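PDB 4ZV9: uncharacterized protein from Escherichia coli O157:H7, which is of unknown function but belongs to the dienelactone hydrolase family and probably hydrolyses an ester or lactone bond. Local coordinates for residues 30-35 / 115-120; 138-143 / 167-172; 150-155 / 228-233. One frame throughout, in Å; residues are numbered along the deposited sequence.

Contact 1 (30-35 / 115-120); sequences GYLVKP and QRYPQA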
ATOM      1  N   GLY A  30      -4.898 -13.286  -2.197  1.00 21.76           N
ATOM      2  CA  GLY A  30      -4.395 -12.016  -2.684  1.00 21.79           C
ATOM      3  C   GLY A  30      -4.466 -11.922  -4.203  1.00 22.30           C
ATOM      4  O   GLY A  30      -4.490 -12.942  -4.893  1.00 23.00           O
ATOM      5  N   TYR A  31      -4.534 -10.695  -4.705  1.00 19.71           N
ATOM      6  CA  TYR A  31      -4.535 -10.404  -6.128  1.00 19.21           C
ATOM      7  C   TYR A  31      -3.098 -10.088  -6.533  1.00 20.65           C
ATOM      8  O   TYR A  31      -2.513  -9.081  -6.081  1.00 20.15           O
ATOM      9  CB  TYR A  31      -5.458  -9.220  -6.380  1.00 18.56           C
ATOM     10  CG  TYR A  31      -5.698  -8.833  -7.830  1.00 19.14           C
ATOM     11  CD1 TYR A  31      -6.301  -9.711  -8.723  1.00 18.80           C
ATOM     12  CD2 TYR A  31      -5.411  -7.545  -8.274  1.00 18.85           C
ATOM     13  CE1 TYR A  31      -6.587  -9.315 -10.024  1.00 20.06           C
ATOM     14  CE2 TYR A  31      -5.699  -7.147  -9.569  1.00 18.76           C
ATOM     15  CZ  TYR A  31      -6.254  -8.028 -10.442  1.00 19.03           C
ATOM     16  OH  TYR A  31      -6.521  -7.613 -11.734  1.00 21.11           O
ATOM     17  N   LEU A  32      -2.494 -10.974  -7.314  1.00 19.84           N
ATOM     18  CA  LEU A  32      -1.114 -10.831  -7.742  1.00 21.93           C
ATOM     19  C   LEU A  32      -1.074 -10.377  -9.206  1.00 22.56           C
ATOM     20  O   LEU A  32      -1.642 -11.057 -10.063  1.00 21.28           O
ATOM     21  CB  LEU A  32      -0.401 -12.184  -7.625  1.00 23.47           C
ATOM     22  CG  LEU A  32       1.088 -12.253  -8.010  1.00 27.00           C
ATOM     23  CD1 LEU A  32       1.931 -11.549  -6.970  1.00 27.14           C
ATOM     24  CD2 LEU A  32       1.534 -13.710  -8.107  1.00 28.10           C
ATOM     25  N   VAL A  33      -0.390  -9.263  -9.495  1.00 20.62           N
ATOM     26  CA  VAL A  33      -0.281  -8.779 -10.864  1.00 21.78           C
ATOM     27  C   VAL A  33       1.184  -8.593 -11.245  1.00 23.53           C
ATOM     28  O   VAL A  33       1.927  -7.932 -10.522  1.00 23.91           O
ATOM     29  CB  VAL A  33      -1.008  -7.438 -11.085  1.00 22.18           C
ATOM     30  CG1 VAL A  33      -1.180  -7.189 -12.582  1.00 23.36           C
ATOM     31  CG2 VAL A  33      -2.375  -7.439 -10.418  1.00 22.43           C
ATOM     32  N   LYS A  34       1.587  -9.153 -12.388  1.00 24.27           N
ATOM     33  CA  LYS A  34       2.967  -9.068 -12.878  1.00 26.06           C
ATOM     34  C   LYS A  34       3.014  -8.398 -14.240  1.00 26.37           C
ATOM     35  O   LYS A  34       2.031  -8.454 -14.988  1.00 23.72           O
ATOM     36  CB  LYS A  34       3.530 -10.466 -13.120  1.00 27.44           C
ATOM     37  CG  LYS A  34       3.512 -11.402 -11.947  1.00 31.10           C
ATOM     38  CD  LYS A  34       3.847 -12.821 -12.389  1.00 32.70           C
ATOM     39  CE  LYS A  34       3.843 -13.744 -11.186  1.00 35.18           C
ATOM     40  NZ  LYS A  34       3.954 -15.178 -11.551  1.00 34.54           N
ATOM     41  N   PRO A  35       4.163  -7.798 -14.594  1.00 26.33           N
ATOM     42  CA  PRO A  35       4.343  -7.348 -15.965  1.00 28.90           C
ATOM     43  C   PRO A  35       4.281  -8.597 -16.855  1.00 30.51           C
ATOM     44  O   PRO A  35       4.851  -9.629 -16.491  1.00 30.48           O
ATOM     45  CB  PRO A  35       5.767  -6.747 -15.971  1.00 31.47           C
ATOM     46  CG  PRO A  35       6.045  -6.399 -14.552  1.00 30.51           C
ATOM     47  CD  PRO A  35       5.283  -7.404 -13.722  1.00 29.80           C
ATOM     48  N   GLN A 115       9.217 -11.312  -0.663  0.50 26.00           N
ATOM     49  CA  GLN A 115      10.684 -11.331  -0.505  0.50 27.74           C
ATOM     50  C   GLN A 115      11.271 -12.622  -1.054  0.50 28.18           C
ATOM     51  O   GLN A 115      12.347 -12.623  -1.641  0.50 26.64           O
ATOM     52  CB  GLN A 115      11.107 -11.216   0.977  0.50 27.15           C
ATOM     53  CG  GLN A 115      11.188  -9.786   1.523  0.50 27.29           C
ATOM     54  CD  GLN A 115      11.315  -9.678   3.044  0.50 28.22           C
ATOM     55  OE1 GLN A 115      11.009 -10.610   3.772  0.50 29.23           O
ATOM     56  NE2 GLN A 115      11.706  -8.504   3.523  0.50 27.56           N
ATOM     57  N   ARG A 116      10.551 -13.717  -0.851  1.00 30.73           N
ATOM     58  CA  ARG A 116      11.016 -15.037  -1.251  1.00 34.80           C
ATOM     59  C   ARG A 116      10.429 -15.548  -2.568  1.00 29.51           C
ATOM     60  O   ARG A 116      10.729 -16.663  -2.986  1.00 30.23           O
ATOM     61  CB  ARG A 116      10.677 -16.022  -0.136  1.00 37.66           C
ATOM     62  CG  ARG A 116      11.185 -15.539   1.214  1.00 47.91           C
ATOM     63  CD  ARG A 116      10.594 -16.315   2.367  1.00 57.07           C
ATOM     64  NE  ARG A 116      10.781 -15.620   3.637  1.00 67.74           N
ATOM     65  CZ  ARG A 116      11.672 -15.916   4.579  1.00 83.13           C
ATOM     66  NH1 ARG A 116      12.509 -16.944   4.461  1.00 95.86           N
ATOM     67  NH2 ARG A 116      11.710 -15.169   5.673  1.00 92.79           N
ATOM     68  N   TYR A 117       9.600 -14.743  -3.211  1.00 26.55           N
ATOM     69  CA  TYR A 117       8.933 -15.152  -4.446  1.00 25.63           C
ATOM     70  C   TYR A 117       9.987 -15.414  -5.527  1.00 25.66           C
ATOM     71  O   TYR A 117      10.775 -14.527  -5.830  1.00 23.54           O
ATOM     72  CB  TYR A 117       7.950 -14.066  -4.882  1.00 26.49           C
ATOM     73  CG  TYR A 117       6.971 -14.513  -5.955  1.00 26.20           C
ATOM     74  CD1 TYR A 117       5.933 -15.395  -5.653  1.00 28.40           C
ATOM     75  CD2 TYR A 117       7.064 -14.036  -7.241  1.00 28.95           C
ATOM     76  CE1 TYR A 117       5.018 -15.798  -6.623  1.00 30.67           C
ATOM     77  CE2 TYR A 117       6.161 -14.434  -8.222  1.00 27.57           C
ATOM     78  CZ  TYR A 117       5.142 -15.316  -7.901  1.00 32.17           C
ATOM     79  OH  TYR A 117       4.249 -15.694  -8.883  1.00 41.95           O
ATOM     80  N   PRO A 118       9.991 -16.619  -6.122  1.00 27.57           N
ATOM     81  CA  PRO A 118      11.019 -16.978  -7.112  1.00 31.18           C
ATOM     82  C   PRO A 118      11.222 -15.997  -8.264  1.00 28.21           C
ATOM     83  O   PRO A 118      12.368 -15.785  -8.679  1.00 26.45           O
ATOM     84  CB  PRO A 118      10.554 -18.357  -7.646  1.00 35.15           C
ATOM     85  CG  PRO A 118       9.628 -18.886  -6.603  1.00 34.21           C
ATOM     86  CD  PRO A 118       8.954 -17.671  -6.016  1.00 31.11           C
ATOM     87  N   GLN A 119      10.144 -15.403  -8.776  1.00 23.30           N
ATOM     88  CA  GLN A 119      10.259 -14.463  -9.889  1.00 24.30           C
ATOM     89  C   GLN A 119      10.558 -13.040  -9.447  1.00 23.38           C
ATOM     90  O   GLN A 119      10.814 -12.174 -10.291  1.00 22.60           O
ATOM     91  CB  GLN A 119       8.996 -14.466 -10.756  1.00 24.84           C
ATOM     92  CG  GLN A 119       8.767 -15.768 -11.479  1.00 28.38           C
ATOM     93  CD  GLN A 119       7.448 -15.776 -12.228  1.00 37.62           C
ATOM     94  OE1 GLN A 119       6.512 -15.111 -11.833  1.00 45.57           O
ATOM     95  NE2 GLN A 119       7.375 -16.532 -13.311  1.00 44.00           N
ATOM     96  N   ALA A 120      10.637 -12.816  -8.135  1.00 22.41           N
ATOM     97  CA  ALA A 120      11.007 -11.512  -7.603  1.00 21.71           C
ATOM     98  C   ALA A 120      12.511 -11.420  -7.239  1.00 23.10           C
ATOM     99  O   ALA A 120      13.197 -12.432  -7.118  1.00 23.15           O
ATOM    100  CB  ALA A 120      10.180 -11.204  -6.389  1.00 20.29           C
TER

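Contact 2 (138-143 / 167-172); sequences AAAVAY and APLLLH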
ATOM      1  N   ALA A 138       3.621   1.167   9.640  1.00 28.63           N
ATOM      2  CA  ALA A 138       3.904   0.093  10.577  1.00 28.96           C
ATOM      3  C   ALA A 138       4.897  -0.901   9.985  1.00 30.62           C
ATOM      4  O   ALA A 138       5.784  -1.416  10.685  1.00 30.86           O
ATOM      5  CB  ALA A 138       2.622  -0.600  10.977  1.00 32.07           C
ATOM      6  N   ALA A 139       4.777  -1.163   8.688  1.00 25.93           N
ATOM      7  CA  ALA A 139       5.730  -2.045   8.008  1.00 27.07           C
ATOM      8  C   ALA A 139       7.133  -1.437   7.993  1.00 27.79           C
ATOM      9  O   ALA A 139       8.131  -2.164   8.163  1.00 29.22           O
ATOM     10  CB  ALA A 139       5.269  -2.343   6.584  1.00 25.80           C
ATOM     11  N   ALA A 140       7.220  -0.117   7.807  1.00 27.38           N
ATOM     12  CA  ALA A 140       8.513   0.556   7.838  1.00 30.64           C
ATOM     13  C   ALA A 140       9.178   0.388   9.207  1.00 33.18           C
ATOM     14  O   ALA A 140      10.387   0.249   9.297  1.00 32.95           O
ATOM     15  CB  ALA A 140       8.366   2.031   7.500  1.00 32.13           C
ATOM     16  N   VAL A 141       8.373   0.420  10.267  1.00 33.63           N
ATOM     17  CA  VAL A 141       8.869   0.203  11.612  1.00 34.25           C
ATOM     18  C   VAL A 141       9.358  -1.233  11.783  1.00 34.16           C
ATOM     19  O   VAL A 141      10.435  -1.474  12.318  1.00 35.06           O
ATOM     20  CB  VAL A 141       7.783   0.509  12.673  1.00 36.16           C
ATOM     21  CG1 VAL A 141       8.167  -0.035  14.049  1.00 36.47           C
ATOM     22  CG2 VAL A 141       7.513   2.003  12.743  1.00 36.32           C
ATOM     23  N   ALA A 142       8.578  -2.191  11.305  1.00 33.45           N
ATOM     24  CA  ALA A 142       8.882  -3.605  11.525  1.00 34.84           C
ATOM     25  C   ALA A 142       9.964  -4.267  10.649  1.00 34.14           C
ATOM     26  O   ALA A 142      10.570  -5.232  11.081  1.00 34.88           O
ATOM     27  CB  ALA A 142       7.590  -4.407  11.417  1.00 35.58           C
ATOM     28  N   TYR A 143      10.169  -3.793   9.422  1.00 33.66           N
ATOM     29  CA  TYR A 143      11.078  -4.450   8.470  1.00 31.41           C
ATOM     30  C   TYR A 143      12.242  -3.562   8.062  1.00 33.48           C
ATOM     31  O   TYR A 143      12.110  -2.757   7.141  1.00 31.09           O
ATOM     32  CB  TYR A 143      10.298  -4.916   7.218  1.00 30.20           C
ATOM     33  CG  TYR A 143       9.365  -6.059   7.541  1.00 30.78           C
ATOM     34  CD1 TYR A 143       8.081  -5.822   8.004  1.00 29.66           C
ATOM     35  CD2 TYR A 143       9.793  -7.385   7.437  1.00 30.92           C
ATOM     36  CE1 TYR A 143       7.237  -6.869   8.328  1.00 29.23           C
ATOM     37  CE2 TYR A 143       8.958  -8.438   7.762  1.00 29.94           C
ATOM     38  CZ  TYR A 143       7.683  -8.173   8.211  1.00 29.21           C
ATOM     39  OH  TYR A 143       6.847  -9.204   8.548  1.00 30.72           O
ATOM     40  N   ALA A 167      13.403   2.021   5.813  1.00 32.75           N
ATOM     41  CA  ALA A 167      12.848   2.240   4.488  1.00 32.86           C
ATOM     42  C   ALA A 167      12.615   3.730   4.231  1.00 33.47           C
ATOM     43  O   ALA A 167      11.990   4.412   5.049  1.00 32.07           O
ATOM     44  CB  ALA A 167      11.522   1.503   4.346  1.00 31.78           C
ATOM     45  N   PRO A 168      13.103   4.230   3.082  1.00 34.06           N
ATOM     46  CA  PRO A 168      12.806   5.603   2.667  1.00 34.95           C
ATOM     47  C   PRO A 168      11.303   5.805   2.530  1.00 32.05           C
ATOM     48  O   PRO A 168      10.635   4.996   1.879  1.00 29.56           O
ATOM     49  CB  PRO A 168      13.488   5.716   1.302  1.00 35.63           C
ATOM     50  CG  PRO A 168      14.615   4.749   1.376  1.00 38.02           C
ATOM     51  CD  PRO A 168      14.102   3.598   2.199  1.00 36.10           C
ATOM     52  N   LEU A 169      10.797   6.865   3.150  1.00 31.89           N
ATOM     53  CA  LEU A 169       9.353   7.138   3.222  1.00 33.37           C
ATOM     54  C   LEU A 169       8.910   8.265   2.316  1.00 34.55           C
ATOM     55  O   LEU A 169       9.505   9.352   2.336  1.00 34.92           O
ATOM     56  CB  LEU A 169       8.986   7.552   4.644  1.00 35.50           C
ATOM     57  CG  LEU A 169       8.887   6.468   5.701  1.00 36.38           C
ATOM     58  CD1 LEU A 169       8.910   7.120   7.076  1.00 37.79           C
ATOM     59  CD2 LEU A 169       7.611   5.684   5.490  1.00 36.94           C
ATOM     60  N   LEU A 170       7.862   8.017   1.544  1.00 32.44           N
ATOM     61  CA  LEU A 170       7.238   9.050   0.732  1.00 33.97           C
ATOM     62  C   LEU A 170       5.831   9.165   1.277  1.00 33.52           C
ATOM     63  O   LEU A 170       5.030   8.245   1.114  1.00 34.55           O
ATOM     64  CB  LEU A 170       7.220   8.688  -0.755  1.00 33.60           C
ATOM     65  CG  LEU A 170       6.422   9.643  -1.650  1.00 35.65           C
ATOM     66  CD1 LEU A 170       6.986  11.062  -1.625  1.00 37.89           C
ATOM     67  CD2 LEU A 170       6.394   9.110  -3.071  1.00 35.42           C
ATOM     68  N   LEU A 171       5.516  10.292   1.914  1.00 34.38           N
ATOM     69  CA  LEU A 171       4.205  10.454   2.524  1.00 34.05           C
ATOM     70  C   LEU A 171       3.330  11.477   1.787  1.00 36.75           C
ATOM     71  O   LEU A 171       3.770  12.592   1.494  1.00 36.90           O
ATOM     72  CB  LEU A 171       4.331  10.845   3.995  1.00 35.23           C
ATOM     73  CG  LEU A 171       5.254   9.944   4.825  1.00 35.24           C
ATOM     74  CD1 LEU A 171       6.641  10.562   4.949  1.00 37.18           C
ATOM     75  CD2 LEU A 171       4.699   9.707   6.212  1.00 36.26           C
ATOM     76  N   HIS A 172       2.105  11.071   1.477  1.00 33.88           N
ATOM     77  CA  HIS A 172       1.137  11.955   0.819  1.00 35.65           C
ATOM     78  C   HIS A 172       0.021  12.305   1.798  1.00 37.02           C
ATOM     79  O   HIS A 172      -0.660  11.408   2.326  1.00 38.45           O
ATOM     80  CB  HIS A 172       0.518  11.268  -0.391  1.00 34.21           C
ATOM     81  CG  HIS A 172       1.513  10.755  -1.379  1.00 34.10           C
ATOM     82  ND1 HIS A 172       2.208  11.584  -2.236  1.00 36.25           N
ATOM     83  CD2 HIS A 172       1.908   9.492  -1.670  1.00 31.30           C
ATOM     84  CE1 HIS A 172       2.998  10.854  -3.003  1.00 35.66           C
ATOM     85  NE2 HIS A 172       2.828   9.579  -2.686  1.00 32.10           N
TER
HETATM   86  O   HOH W   1      12.278  -0.050   7.340  1.00 26.19           O

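Contact 3 (150-155 / 228-233); sequences VPFYGR and QRTLKW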
ATOM      1  N   VAL A 150       5.282   3.959   1.037  1.00 24.68           N
ATOM      2  CA  VAL A 150       4.561   5.111   0.513  1.00 26.94           C
ATOM      3  C   VAL A 150       3.135   5.171   1.074  1.00 29.71           C
ATOM      4  O   VAL A 150       2.193   4.672   0.457  1.00 30.73           O
ATOM      5  CB  VAL A 150       4.531   5.088  -1.030  1.00 26.66           C
ATOM      6  CG1 VAL A 150       3.927   6.366  -1.579  1.00 28.48           C
ATOM      7  CG2 VAL A 150       5.929   4.896  -1.591  1.00 28.10           C
ATOM      8  N   PRO A 151       2.978   5.748   2.278  1.00 32.07           N
ATOM      9  CA  PRO A 151       1.643   5.873   2.845  1.00 31.40           C
ATOM     10  C   PRO A 151       0.844   7.045   2.273  1.00 33.75           C
ATOM     11  O   PRO A 151       1.344   8.179   2.249  1.00 33.63           O
ATOM     12  CB  PRO A 151       1.917   6.120   4.332  1.00 33.13           C
ATOM     13  CG  PRO A 151       3.283   6.717   4.371  1.00 33.05           C
ATOM     14  CD  PRO A 151       4.025   6.007   3.280  1.00 33.37           C
ATOM     15  N   PHE A 152      -0.369   6.758   1.788  1.00 29.97           N
ATOM     16  CA  PHE A 152      -1.297   7.802   1.379  1.00 30.06           C
ATOM     17  C   PHE A 152      -2.267   8.058   2.537  1.00 31.34           C
ATOM     18  O   PHE A 152      -3.006   7.145   2.963  1.00 31.07           O
ATOM     19  CB  PHE A 152      -2.113   7.397   0.173  1.00 29.27           C
ATOM     20  CG  PHE A 152      -1.387   7.458  -1.140  1.00 29.83           C
ATOM     21  CD1 PHE A 152      -0.450   6.502  -1.479  1.00 31.88           C
ATOM     22  CD2 PHE A 152      -1.747   8.396  -2.092  1.00 31.57           C
ATOM     23  CE1 PHE A 152       0.167   6.520  -2.720  1.00 31.94           C
ATOM     24  CE2 PHE A 152      -1.135   8.426  -3.327  1.00 32.89           C
ATOM     25  CZ  PHE A 152      -0.165   7.488  -3.639  1.00 34.01           C
ATOM     26  N   TYR A 153      -2.290   9.304   3.013  1.00 34.22           N
ATOM     27  CA  TYR A 153      -3.211   9.765   4.065  1.00 35.12           C
ATOM     28  C   TYR A 153      -3.577   8.688   5.062  1.00 33.73           C
ATOM     29  O   TYR A 153      -4.745   8.346   5.226  1.00 31.12           O
ATOM     30  CB  TYR A 153      -4.457  10.458   3.470  1.00 35.99           C
ATOM     31  CG  TYR A 153      -4.910   9.908   2.134  1.00 33.94           C
ATOM     32  CD1 TYR A 153      -5.655   8.735   2.043  1.00 32.23           C
ATOM     33  CD2 TYR A 153      -4.635  10.603   0.968  1.00 34.76           C
ATOM     34  CE1 TYR A 153      -6.100   8.262   0.813  1.00 32.25           C
ATOM     35  CE2 TYR A 153      -5.059  10.139  -0.256  1.00 32.96           C
ATOM     36  CZ  TYR A 153      -5.792   8.971  -0.333  1.00 31.99           C
ATOM     37  OH  TYR A 153      -6.177   8.533  -1.568  1.00 27.51           O
ATOM     38  N   GLY A 154      -2.555   8.196   5.758  1.00 35.65           N
ATOM     39  CA  GLY A 154      -2.711   7.151   6.770  1.00 35.58           C
ATOM     40  C   GLY A 154      -2.078   7.473   8.098  1.00 35.75           C
ATOM     41  O   GLY A 154      -1.275   8.410   8.217  1.00 36.04           O
ATOM     42  N   ARG A 155      -2.461   6.698   9.108  1.00 38.70           N
ATOM     43  CA  ARG A 155      -1.935   6.873  10.467  1.00 44.14           C
ATOM     44  C   ARG A 155      -0.407   6.848  10.509  1.00 41.78           C
ATOM     45  O   ARG A 155       0.241   6.025   9.882  1.00 34.60           O
ATOM     46  CB  ARG A 155      -2.458   5.807  11.431  1.00 51.23           C
ATOM     47  CG  ARG A 155      -3.637   6.279  12.276  1.00 65.48           C
ATOM     48  CD  ARG A 155      -4.279   5.143  13.079  1.00 74.15           C
ATOM     49  NE  ARG A 155      -3.271   4.292  13.689  1.00 88.13           N
ATOM     50  CZ  ARG A 155      -3.523   3.129  14.282  1.00 95.48           C
ATOM     51  NH1 ARG A 155      -4.761   2.643  14.345  1.00 96.02           N
ATOM     52  NH2 ARG A 155      -2.521   2.443  14.810  1.00101.22           N
ATOM     53  N   GLN A 228       2.733  10.045  -9.748  1.00 39.71           N
ATOM     54  CA  GLN A 228       3.997  10.267 -10.454  1.00 41.11           C
ATOM     55  C   GLN A 228       5.134  10.252  -9.467  1.00 38.49           C
ATOM     56  O   GLN A 228       6.158   9.628  -9.717  1.00 35.37           O
ATOM     57  CB  GLN A 228       3.992  11.613 -11.163  1.00 48.52           C
ATOM     58  CG  GLN A 228       5.251  11.947 -11.968  1.00 55.02           C
ATOM     59  CD  GLN A 228       5.224  13.355 -12.556  1.00 68.99           C
ATOM     60  OE1 GLN A 228       4.602  14.275 -12.009  1.00 76.45           O
ATOM     61  NE2 GLN A 228       5.915  13.532 -13.672  1.00 77.12           N
ATOM     62  N   ARG A 229       4.951  10.930  -8.340  1.00 37.52           N
ATOM     63  CA  ARG A 229       5.963  10.931  -7.290  1.00 38.57           C
ATOM     64  C   ARG A 229       6.214   9.523  -6.737  1.00 33.40           C
ATOM     65  O   ARG A 229       7.355   9.145  -6.459  1.00 33.30           O
ATOM     66  CB  ARG A 229       5.567  11.883  -6.168  1.00 40.82           C
ATOM     67  CG  ARG A 229       5.749  13.342  -6.539  1.00 42.88           C
ATOM     68  CD  ARG A 229       5.001  14.230  -5.565  1.00 46.08           C
ATOM     69  NE  ARG A 229       5.277  15.646  -5.795  1.00 49.30           N
ATOM     70  CZ  ARG A 229       4.554  16.644  -5.302  1.00 50.48           C
ATOM     71  NH1 ARG A 229       3.466  16.404  -4.569  1.00 48.95           N
ATOM     72  NH2 ARG A 229       4.911  17.899  -5.558  1.00 54.81           N
ATOM     73  N   THR A 230       5.149   8.760  -6.585  1.00 30.14           N
ATOM     74  CA  THR A 230       5.241   7.369  -6.116  1.00 27.99           C
ATOM     75  C   THR A 230       6.054   6.474  -7.079  1.00 28.24           C
ATOM     76  O   THR A 230       6.951   5.755  -6.654  1.00 28.10           O
ATOM     77  CB  THR A 230       3.846   6.803  -5.891  1.00 26.56           C
ATOM     78  OG1 THR A 230       3.165   7.608  -4.927  1.00 24.96           O
ATOM     79  CG2 THR A 230       3.905   5.353  -5.399  1.00 26.52           C
ATOM     80  N   LEU A 231       5.793   6.580  -8.375  1.00 30.31           N
ATOM     81  CA  LEU A 231       6.563   5.826  -9.372  1.00 32.29           C
ATOM     82  C   LEU A 231       8.055   6.219  -9.392  1.00 33.71           C
ATOM     83  O   LEU A 231       8.930   5.361  -9.535  1.00 32.84           O
ATOM     84  CB  LEU A 231       5.961   5.985 -10.773  1.00 33.43           C
ATOM     85  CG  LEU A 231       4.528   5.460 -10.950  1.00 34.26           C
ATOM     86  CD1 LEU A 231       4.132   5.508 -12.420  1.00 33.49           C
ATOM     87  CD2 LEU A 231       4.371   4.047 -10.411  1.00 32.73           C
ATOM     88  N   LYS A 232       8.351   7.501  -9.224  1.00 35.06           N
ATOM     89  CA  LYS A 232       9.752   7.926  -9.143  1.00 37.42           C
ATOM     90  C   LYS A 232      10.434   7.350  -7.898  1.00 34.78           C
ATOM     91  O   LYS A 232      11.623   7.023  -7.927  1.00 34.01           O
ATOM     92  CB  LYS A 232       9.868   9.452  -9.133  1.00 42.38           C
ATOM     93  CG  LYS A 232       9.490  10.053 -10.477  1.00 49.01           C
ATOM     94  CD  LYS A 232       9.738  11.551 -10.593  1.00 56.28           C
ATOM     95  CE  LYS A 232       9.027  12.078 -11.829  1.00 59.55           C
ATOM     96  NZ  LYS A 232       9.498  13.438 -12.193  1.00 67.63           N
ATOM     97  N   TRP A 233       9.692   7.260  -6.804  1.00 32.85           N
ATOM     98  CA  TRP A 233      10.218   6.725  -5.555  1.00 34.24           C
ATOM     99  C   TRP A 233      10.531   5.237  -5.770  1.00 33.50           C
ATOM    100  O   TRP A 233      11.613   4.761  -5.401  1.00 32.44           O
ATOM    101  CB  TRP A 233       9.187   6.921  -4.440  1.00 33.03           C
ATOM    102  CG  TRP A 233       9.728   6.894  -3.039  1.00 33.38           C
ATOM    103  CD1 TRP A 233       9.548   5.916  -2.112  1.00 31.37           C
ATOM    104  CD2 TRP A 233      10.475   7.938  -2.386  1.00 34.44           C
ATOM    105  NE1 TRP A 233      10.152   6.277  -0.923  1.00 33.46           N
ATOM    106  CE2 TRP A 233      10.730   7.509  -1.068  1.00 33.21           C
ATOM    107  CE3 TRP A 233      10.958   9.187  -2.797  1.00 37.42           C
ATOM    108  CZ2 TRP A 233      11.452   8.284  -0.148  1.00 36.16           C
ATOM    109  CZ3 TRP A 233      11.683   9.953  -1.889  1.00 38.43           C
ATOM    110  CH2 TRP A 233      11.919   9.497  -0.578  1.00 38.95           C
TER

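Contact 1 (30-35 / 115-120)
K34 joins the strand segment 30-35 to the turn at 117-120 by two hydrogen bonds from one ammonium group. NZ donates to Y117 OH at 2.7 Å and to Q119 OE1 at 2.6 Å. The nitrogen lies in the plane of the Y117 ring, beyond its hydroxyl edge. At Q119 it is tilted 23° from the carbonyl plane, and the C=O...N angle is 142°. The lysine chain is extended beyond CG, which carries NZ straight out from the strand. It crosses both partners at about a right angle. Its positive charge would probably polarise the phenol and the amide oxygen. A type I turn from Y117 to A120 brings the two acceptors together on the lysine. It is closed by the bond from A120 N to Y117 O.

The apolar part is small. L32 and Y117 reach toward each other from opposite directions. L32 CD2 comes obliquely to the ring and lies 4.0 Å from Y117 CZ. The Y117 ring gets there because its CG is anti to the backbone N (chi1 -166°).

K41 NZ also holds the turn, through P118 O and A120 O. Strand 28-35 runs antiparallel between strands 12-21 and 71-75. L32 packs on I17, I71 and L73. The contact thus ties this part of the main sheet to the loop after helix 100-116.

Contact 2 (138-143 / 167-172)
No flat side chain stands between A140 and its partners A167 and L169. The ring at the margin belongs to Y143. A139 O lies in the plane of this ring, beside its edge. The ring also meets F108 edge-to-face, and its OH is hydrogen-bonded to E112, so it is held against helix 100-116.

The direct contact is methyl packing. A140 CB touches L169 CD2 at 4.2 Å and A167 CB at 4.5 Å. The small alanines let the backbones come close, with A140 CA and A167 CA 5.7 Å apart. L169 reaches the helix through one branch of its side chain.

A water supplies the polar link. It donates to A140 O (2.7 Å) and to Y143 O (2.7 Å), and accepts from A167 N (2.8 Å). It therefore fastens the C-terminal end of the helix to the chain just before the strand.

L169 also packs on Y187 and L191 of helix 184-193. Helix 132-142 connects parallel strands 123-128 and 148-151, a beta-alpha-beta crossover of the alpha/beta-hydrolase fold. Its C-terminal end packs on the start of strand 169-174, which pairs with 148-151 through backbone bonds to A149. The helix begins just after the modified C130, consistent with a nucleophile elbow.

Contact 3 (150-155 / 228-233)
V150 and T230 set the closest backbone approach, with their CA atoms 7.0 Å apart. V150 and P151 end strand 148-151, and the chain then continues as a loop. Y153 takes positive phi and psi (31° and 62°), a left-handed conformation that turns the chain away from the strand line. Segment 228-233 is regular helix, with bonds such as that from W233 N to R229 O.

V150 has its two methyls on different partners. CG1 is anti to the backbone N (chi1 -173°) and rests on T230, 3.7 Å from OG1 and 4.0 Å from CG2. CG2 approaches the W233 indole obliquely, 3.8 Å from CD1. The far end of the F152 ring reaches the helix obliquely, and its CZ lies 3.6 Å from T230 OG1. The base of the same side chain is backed by Y153: F152 CB sits over the centre of the tyrosine ring, 3.9 Å above its plane. F152 also meets the rings of H172 and F129.

No hydrogen bond crosses between the segments. The buried T230 hydroxyl is nevertheless satisfied, by A226 O and H172 NE2, and W233 NE1 is bonded to P168 O. Polar atoms are thus paired beside the interface, while the contact itself is van der Waals packing of the C-terminal helix onto the end of the strand.

Both segments of contact 1 come first in the chain; those of contacts 2 and 3 are interleaved. The centre of contact 1 lies about 20 Å from each of the others, whereas contacts 2 and 3 have centres about 10 Å apart and touch. Contacts 1 and 3 both reach the six-stranded sheet, through strands 28-35 and 148-151. Strand 169-174 runs beside 148-151, and H172 O is probably bonded to Y153 N at 2.7 Å. Helix 132-142 packs on strand 169-174 in contact 2, and helix 220-237 on strand 148-151 in contact 3. Contact 1 ties strand 28-35 to the turn after helix 100-116 of the same alpha/beta-hydrolase domain.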